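Local coordinates for defective in germ line development protein 3, isoform a (Caenorhabditis elegans, PDB 3N89) that serves in germline development as the worm Bicaudal-C ortholog, its four KH domains packing into one globular platform, and probably acts through RNA or protein partners, at residues 28-41 with 79-93. Residues are numbered along the deposited sequence; the frame is centred on the assembly and turned at random.
Sequences TRVTLNMEFESQYY and PFAQQVTITGYFGDV
L32 and I86 trade backbone hydrogen bonds in both directions, as do V30 with G88 and M34 with V84, so strands 29-35 and 83-87 pair antiparallel, their axes 4.4 Å apart. F36 N to Q82 O (2.9 Å) and F90 N to T28 O (2.8 Å) extend the pairing past the two ends. G88 sits where the chain turns out of the strand, at backbone angles where a CB would press on the carbonyl O of T87, which calls for glycine; Y89 occupies the N-cap position of the helix that follows. The two strands are neighbours in the three-stranded antiparallel sheet of the first KH domain (order 64-66, 83-87, 29-35), as in a type I KH fold, and strand 260-268 of the fourth KH domain continues this sheet beyond 29-35. On the polar face, OG1 of T31 and OG1 of T87 share a hydrogen bond of 2.7 Å. E35, bent at chi2 (61°), curls back so that OE1 takes NE2 of Q83 at 2.7 Å on its syn side, nearly straight at 171°, with carboxylate and amide planes 63° apart. A leucine in place of E35 would probably leave the Q83 amide without this acceptor and freer to turn. N33 lies alongside T85, while its ND2 bonds S262 in the next strand. At the strand start, the R29 guanidinium lays one face over the G88-Y89 peptide. The other face is apolar and packs on helix 90-102: L32 CB meets V93 CG1 at 3.5 Å, and V30 CG2 reaches the edge of the F90 ring at 4.1 Å. Past the strand end, F36 CD2 approaches V84 CB obliquely at 4.0 Å, its ring also in a cation-pi contact with R101 of that helix.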
loop_
_atom_site.group_PDB
_atom_site.type_symbol
_atom_site.label_atom_id
_atom_site.label_comp_id
_atom_site.label_asym_id
_atom_site.label_seq_id
_atom_site.Cartn_x
_atom_site.Cartn_y
_atom_site.Cartn_z
ATOM N N THR A 28 -15.035 12.832 12.415
ATOM C CA THR A 28 -15.417 12.013 11.270
ATOM C C THR A 28 -14.740 12.483 9.997
ATOM O O THR A 28 -14.918 11.888 8.933
ATOM C CB THR A 28 -16.942 12.043 11.026
ATOM O OG1 THR A 28 -17.288 13.207 10.263
ATOM C CG2 THR A 28 -17.689 12.069 12.351
ATOM N N ARG A 29 -13.977 13.563 10.112
ATOM C CA ARG A 29 -13.247 14.127 8.985
ATOM C C ARG A 29 -11.809 13.694 9.189
ATOM O O ARG A 29 -11.101 14.243 10.032
ATOM C CB ARG A 29 -13.341 15.650 9.009
ATOM C CG ARG A 29 -14.764 16.178 9.036
ATOM C CD ARG A 29 -15.525 15.781 7.790
ATOM N NE ARG A 29 -14.881 16.294 6.590
ATOM C CZ ARG A 29 -15.380 16.156 5.367
ATOM N NH1 ARG A 29 -16.535 15.521 5.196
ATOM N NH2 ARG A 29 -14.724 16.641 4.318
ATOM N N VAL A 30 -11.364 12.716 8.413
ATOM C CA VAL A 30 -10.015 12.209 8.596
ATOM C C VAL A 30 -9.264 11.982 7.297
ATOM O O VAL A 30 -9.862 11.932 6.228
ATOM C CB VAL A 30 -10.050 10.865 9.365
ATOM C CG1 VAL A 30 -10.966 10.971 10.574
ATOM C CG2 VAL A 30 -10.534 9.757 8.447
ATOM N N THR A 31 -7.946 11.833 7.415
ATOM C CA THR A 31 -7.078 11.556 6.275
ATOM C C THR A 31 -6.463 10.167 6.462
ATOM O O THR A 31 -5.979 9.839 7.549
ATOM C CB THR A 31 -5.912 12.565 6.175
ATOM O OG1 THR A 31 -6.418 13.860 5.823
ATOM C CG2 THR A 31 -4.907 12.110 5.117
ATOM N N LEU A 32 -6.495 9.347 5.418
ATOM C CA LEU A 32 -5.889 8.021 5.489
ATOM C C LEU A 32 -4.570 8.071 4.710
ATOM O O LEU A 32 -4.464 8.750 3.682
ATOM C CB LEU A 32 -6.819 6.959 4.891
ATOM C CG LEU A 32 -6.274 5.523 4.890
ATOM C CD1 LEU A 32 -5.926 5.090 6.315
ATOM C CD2 LEU A 32 -7.305 4.585 4.281
ATOM N N ASN A 33 -3.559 7.365 5.208
ATOM C CA ASN A 33 -2.247 7.347 4.568
ATOM C C ASN A 33 -1.868 5.937 4.177
ATOM O O ASN A 33 -1.954 5.017 4.987
ATOM C CB ASN A 33 -1.179 7.897 5.511
ATOM C CG ASN A 33 -1.506 9.280 6.018
ATOM O OD1 ASN A 33 -1.627 10.228 5.236
ATOM N ND2 ASN A 33 -1.655 9.408 7.333
ATOM N N MET A 34 -1.446 5.770 2.930
ATOM C CA MET A 34 -1.053 4.459 2.445
ATOM C C MET A 34 0.144 4.606 1.526
ATOM O O MET A 34 0.451 5.700 1.062
ATOM C CB MET A 34 -2.212 3.796 1.693
ATOM C CG MET A 34 -3.396 3.405 2.565
ATOM S SD MET A 34 -4.851 3.000 1.557
ATOM C CE MET A 34 -4.277 1.480 0.748
ATOM N N GLU A 35 0.828 3.493 1.280
ATOM C CA GLU A 35 1.990 3.489 0.409
ATOM C C GLU A 35 1.626 2.887 -0.945
ATOM O O GLU A 35 1.034 1.806 -1.017
ATOM C CB GLU A 35 3.122 2.695 1.060
ATOM C CG GLU A 35 4.137 3.551 1.814
ATOM C CD GLU A 35 3.535 4.342 2.964
ATOM O OE1 GLU A 35 4.269 5.155 3.566
ATOM O OE2 GLU A 35 2.339 4.157 3.278
ATOM N N PHE A 36 1.972 3.607 -2.009
ATOM C CA PHE A 36 1.703 3.182 -3.383
ATOM C C PHE A 36 2.998 3.331 -4.198
ATOM O O PHE A 36 3.701 4.335 -4.080
ATOM C CB PHE A 36 0.597 4.056 -4.002
ATOM C CG PHE A 36 -0.809 3.635 -3.632
ATOM C CD1 PHE A 36 -1.593 2.917 -4.536
ATOM C CD2 PHE A 36 -1.352 3.960 -2.390
ATOM C CE1 PHE A 36 -2.894 2.525 -4.214
ATOM C CE2 PHE A 36 -2.660 3.570 -2.055
ATOM C CZ PHE A 36 -3.429 2.852 -2.972
ATOM N N GLU A 37 3.298 2.344 -5.035
ATOM C CA GLU A 37 4.509 2.348 -5.853
ATOM C C GLU A 37 4.516 3.414 -6.950
ATOM O O GLU A 37 3.749 3.335 -7.912
ATOM C CB GLU A 37 4.699 0.964 -6.462
ATOM C CG GLU A 37 4.521 -0.135 -5.438
ATOM C CD GLU A 37 4.855 -1.495 -5.979
ATOM O OE1 GLU A 37 6.044 -1.738 -6.289
ATOM O OE2 GLU A 37 3.926 -2.320 -6.098
ATOM N N SER A 38 5.414 4.390 -6.804
ATOM C CA SER A 38 5.544 5.513 -7.736
ATOM C C SER A 38 5.605 5.174 -9.222
ATOM O O SER A 38 5.220 5.988 -10.057
ATOM C CB SER A 38 6.777 6.352 -7.374
ATOM O OG SER A 38 7.973 5.612 -7.547
ATOM N N GLN A 39 6.103 3.987 -9.549
ATOM C CA GLN A 39 6.225 3.550 -10.936
ATOM C C GLN A 39 4.855 3.415 -11.610
ATOM O O GLN A 39 4.763 3.241 -12.826
ATOM C CB GLN A 39 6.967 2.211 -10.986
ATOM C CG GLN A 39 6.310 1.117 -10.155
ATOM C CD GLN A 39 7.090 -0.186 -10.170
ATOM O OE1 GLN A 39 7.283 -0.800 -11.225
ATOM N NE2 GLN A 39 7.542 -0.618 -8.994
ATOM N N TYR A 40 3.797 3.511 -10.812
ATOM C CA TYR A 40 2.440 3.393 -11.319
ATOM C C TYR A 40 1.664 4.702 -11.178
ATOM O O TYR A 40 0.494 4.778 -11.555
ATOM C CB TYR A 40 1.699 2.288 -10.564
ATOM C CG TYR A 40 2.352 0.928 -10.657
ATOM C CD1 TYR A 40 2.467 0.274 -11.884
ATOM C CD2 TYR A 40 2.869 0.300 -9.524
ATOM C CE1 TYR A 40 3.082 -0.974 -11.982
ATOM C CE2 TYR A 40 3.490 -0.947 -9.611
ATOM C CZ TYR A 40 3.595 -1.577 -10.844
ATOM O OH TYR A 40 4.237 -2.796 -10.946
ATOM N N TYR A 41 2.299 5.735 -10.634
ATOM C CA TYR A 41 1.602 7.001 -10.461
ATOM C C TYR A 41 0.977 7.484 -11.756
ATOM O O TYR A 41 -0.203 7.837 -11.789
ATOM C CB TYR A 41 2.535 8.073 -9.879
ATOM C CG TYR A 41 2.790 7.885 -8.391
ATOM C CD1 TYR A 41 1.996 7.017 -7.639
ATOM C CD2 TYR A 41 3.826 8.562 -7.736
ATOM C CE1 TYR A 41 2.227 6.820 -6.288
ATOM C CE2 TYR A 41 4.062 8.371 -6.371
ATOM C CZ TYR A 41 3.259 7.496 -5.657
ATOM O OH TYR A 41 3.487 7.272 -4.316
ATOM N N PRO A 79 10.498 9.488 4.349
ATOM C CA PRO A 79 9.474 8.530 4.768
ATOM C C PRO A 79 8.165 8.659 3.984
ATOM O O PRO A 79 7.286 7.798 4.091
ATOM C CB PRO A 79 9.294 8.851 6.253
ATOM C CG PRO A 79 9.575 10.321 6.310
ATOM C CD PRO A 79 10.789 10.454 5.422
ATOM N N PHE A 80 8.044 9.728 3.195
ATOM C CA PHE A 80 6.829 9.963 2.412
ATOM C C PHE A 80 7.048 9.844 0.901
ATOM O O PHE A 80 6.195 10.246 0.111
ATOM C CB PHE A 80 6.260 11.351 2.719
ATOM C CG PHE A 80 6.024 11.606 4.181
ATOM C CD1 PHE A 80 5.156 10.802 4.926
ATOM C CD2 PHE A 80 6.648 12.671 4.810
ATOM C CE1 PHE A 80 4.922 11.069 6.280
ATOM C CE2 PHE A 80 6.422 12.943 6.156
ATOM C CZ PHE A 80 5.557 12.145 6.893
ATOM N N ALA A 81 8.189 9.292 0.502
ATOM C CA ALA A 81 8.517 9.128 -0.912
ATOM C C ALA A 81 7.359 8.569 -1.738
ATOM O O ALA A 81 7.127 9.000 -2.866
ATOM C CB ALA A 81 9.730 8.220 -1.052
ATOM N N GLN A 82 6.620 7.623 -1.172
ATOM C CA GLN A 82 5.518 7.000 -1.899
ATOM C C GLN A 82 4.214 6.957 -1.124
ATOM O O GLN A 82 3.422 6.034 -1.298
ATOM C CB GLN A 82 5.910 5.574 -2.296
ATOM C CG GLN A 82 7.152 5.513 -3.157
ATOM C CD GLN A 82 7.458 4.125 -3.655
ATOM O OE1 GLN A 82 7.724 3.220 -2.870
ATOM N NE2 GLN A 82 7.426 3.946 -4.972
ATOM N N GLN A 83 3.984 7.962 -0.284
ATOM C CA GLN A 83 2.779 8.000 0.523
ATOM C C GLN A 83 1.668 8.811 -0.111
ATOM O O GLN A 83 1.852 9.979 -0.472
ATOM C CB GLN A 83 3.091 8.560 1.903
ATOM C CG GLN A 83 2.329 7.888 3.033
ATOM C CD GLN A 83 2.858 8.292 4.392
ATOM O OE1 GLN A 83 2.479 9.326 4.942
ATOM N NE2 GLN A 83 3.761 7.484 4.932
ATOM N N VAL A 84 0.515 8.169 -0.248
ATOM C CA VAL A 84 -0.665 8.794 -0.815
ATOM C C VAL A 84 -1.687 9.012 0.289
ATOM O O VAL A 84 -1.915 8.131 1.117
ATOM C CB VAL A 84 -1.278 7.914 -1.911
ATOM C CG1 VAL A 84 -2.793 8.093 -1.951
ATOM C CG2 VAL A 84 -0.669 8.290 -3.254
ATOM N N THR A 85 -2.307 10.185 0.301
ATOM C CA THR A 85 -3.297 10.485 1.323
ATOM C C THR A 85 -4.699 10.599 0.741
ATOM O O THR A 85 -4.896 11.100 -0.365
ATOM C CB THR A 85 -2.969 11.795 2.041
ATOM O OG1 THR A 85 -3.050 12.873 1.108
ATOM C CG2 THR A 85 -1.562 11.754 2.608
ATOM N N ILE A 86 -5.670 10.118 1.504
ATOM C CA ILE A 86 -7.067 10.157 1.106
ATOM C C ILE A 86 -7.738 10.933 2.227
ATOM O O ILE A 86 -7.620 10.557 3.387
ATOM C CB ILE A 86 -7.639 8.715 0.999
ATOM C CG1 ILE A 86 -6.722 7.873 0.093
ATOM C CG2 ILE A 86 -9.070 8.745 0.438
ATOM C CD1 ILE A 86 -7.188 6.452 -0.136
ATOM N N THR A 87 -8.415 12.023 1.884
ATOM C CA THR A 87 -9.069 12.869 2.884
ATOM C C THR A 87 -10.559 13.056 2.646
ATOM O O THR A 87 -10.994 13.305 1.522
ATOM C CB THR A 87 -8.432 14.277 2.912
ATOM O OG1 THR A 87 -7.024 14.162 3.164
ATOM C CG2 THR A 87 -9.090 15.141 3.994
ATOM N N GLY A 88 -11.340 12.956 3.713
ATOM C CA GLY A 88 -12.770 13.144 3.587
ATOM C C GLY A 88 -13.518 12.499 4.732
ATOM O O GLY A 88 -12.921 12.148 5.744
ATOM N N TYR A 89 -14.830 12.363 4.586
ATOM C CA TYR A 89 -15.628 11.739 5.624
ATOM C C TYR A 89 -15.117 10.309 5.763
ATOM O O TYR A 89 -14.872 9.622 4.771
ATOM C CB TYR A 89 -17.116 11.757 5.242
ATOM C CG TYR A 89 -17.986 10.908 6.143
ATOM C CD1 TYR A 89 -18.101 11.189 7.507
ATOM C CD2 TYR A 89 -18.647 9.781 5.643
ATOM C CE1 TYR A 89 -18.850 10.358 8.356
ATOM C CE2 TYR A 89 -19.393 8.944 6.475
ATOM C CZ TYR A 89 -19.487 9.234 7.828
ATOM O OH TYR A 89 -20.180 8.378 8.650
ATOM N N PHE A 90 -14.933 9.870 6.999
ATOM C CA PHE A 90 -14.437 8.525 7.251
ATOM C C PHE A 90 -15.105 7.428 6.417
ATOM O O PHE A 90 -14.436 6.520 5.925
ATOM C CB PHE A 90 -14.600 8.166 8.723
ATOM C CG PHE A 90 -14.164 6.780 9.039
ATOM C CD1 PHE A 90 -12.809 6.467 9.135
ATOM C CD2 PHE A 90 -15.101 5.771 9.212
ATOM C CE1 PHE A 90 -12.397 5.163 9.396
ATOM C CE2 PHE A 90 -14.700 4.468 9.472
ATOM C CZ PHE A 90 -13.349 4.160 9.566
ATOM N N GLY A 91 -16.424 7.503 6.271
ATOM C CA GLY A 91 -17.127 6.483 5.512
ATOM C C GLY A 91 -16.707 6.396 4.053
ATOM O O GLY A 91 -16.643 5.306 3.482
ATOM N N ASP A 92 -16.419 7.542 3.445
ATOM C CA ASP A 92 -16.016 7.570 2.049
ATOM C C ASP A 92 -14.537 7.217 1.872
ATOM O O ASP A 92 -14.148 6.554 0.903
ATOM C CB ASP A 92 -16.330 8.950 1.454
ATOM C CG ASP A 92 -17.817 9.305 1.562
ATOM O OD1 ASP A 92 -18.650 8.381 1.445
ATOM O OD2 ASP A 92 -18.159 10.495 1.749
ATOM N N VAL A 93 -13.714 7.649 2.820
ATOM C CA VAL A 93 -12.288 7.376 2.763
ATOM C C VAL A 93 -12.007 5.879 2.680
ATOM O O VAL A 93 -11.126 5.438 1.940
ATOM C CB VAL A 93 -11.570 7.950 3.999
ATOM C CG1 VAL A 93 -10.137 7.458 4.041
ATOM C CG2 VAL A 93 -11.599 9.474 3.953
#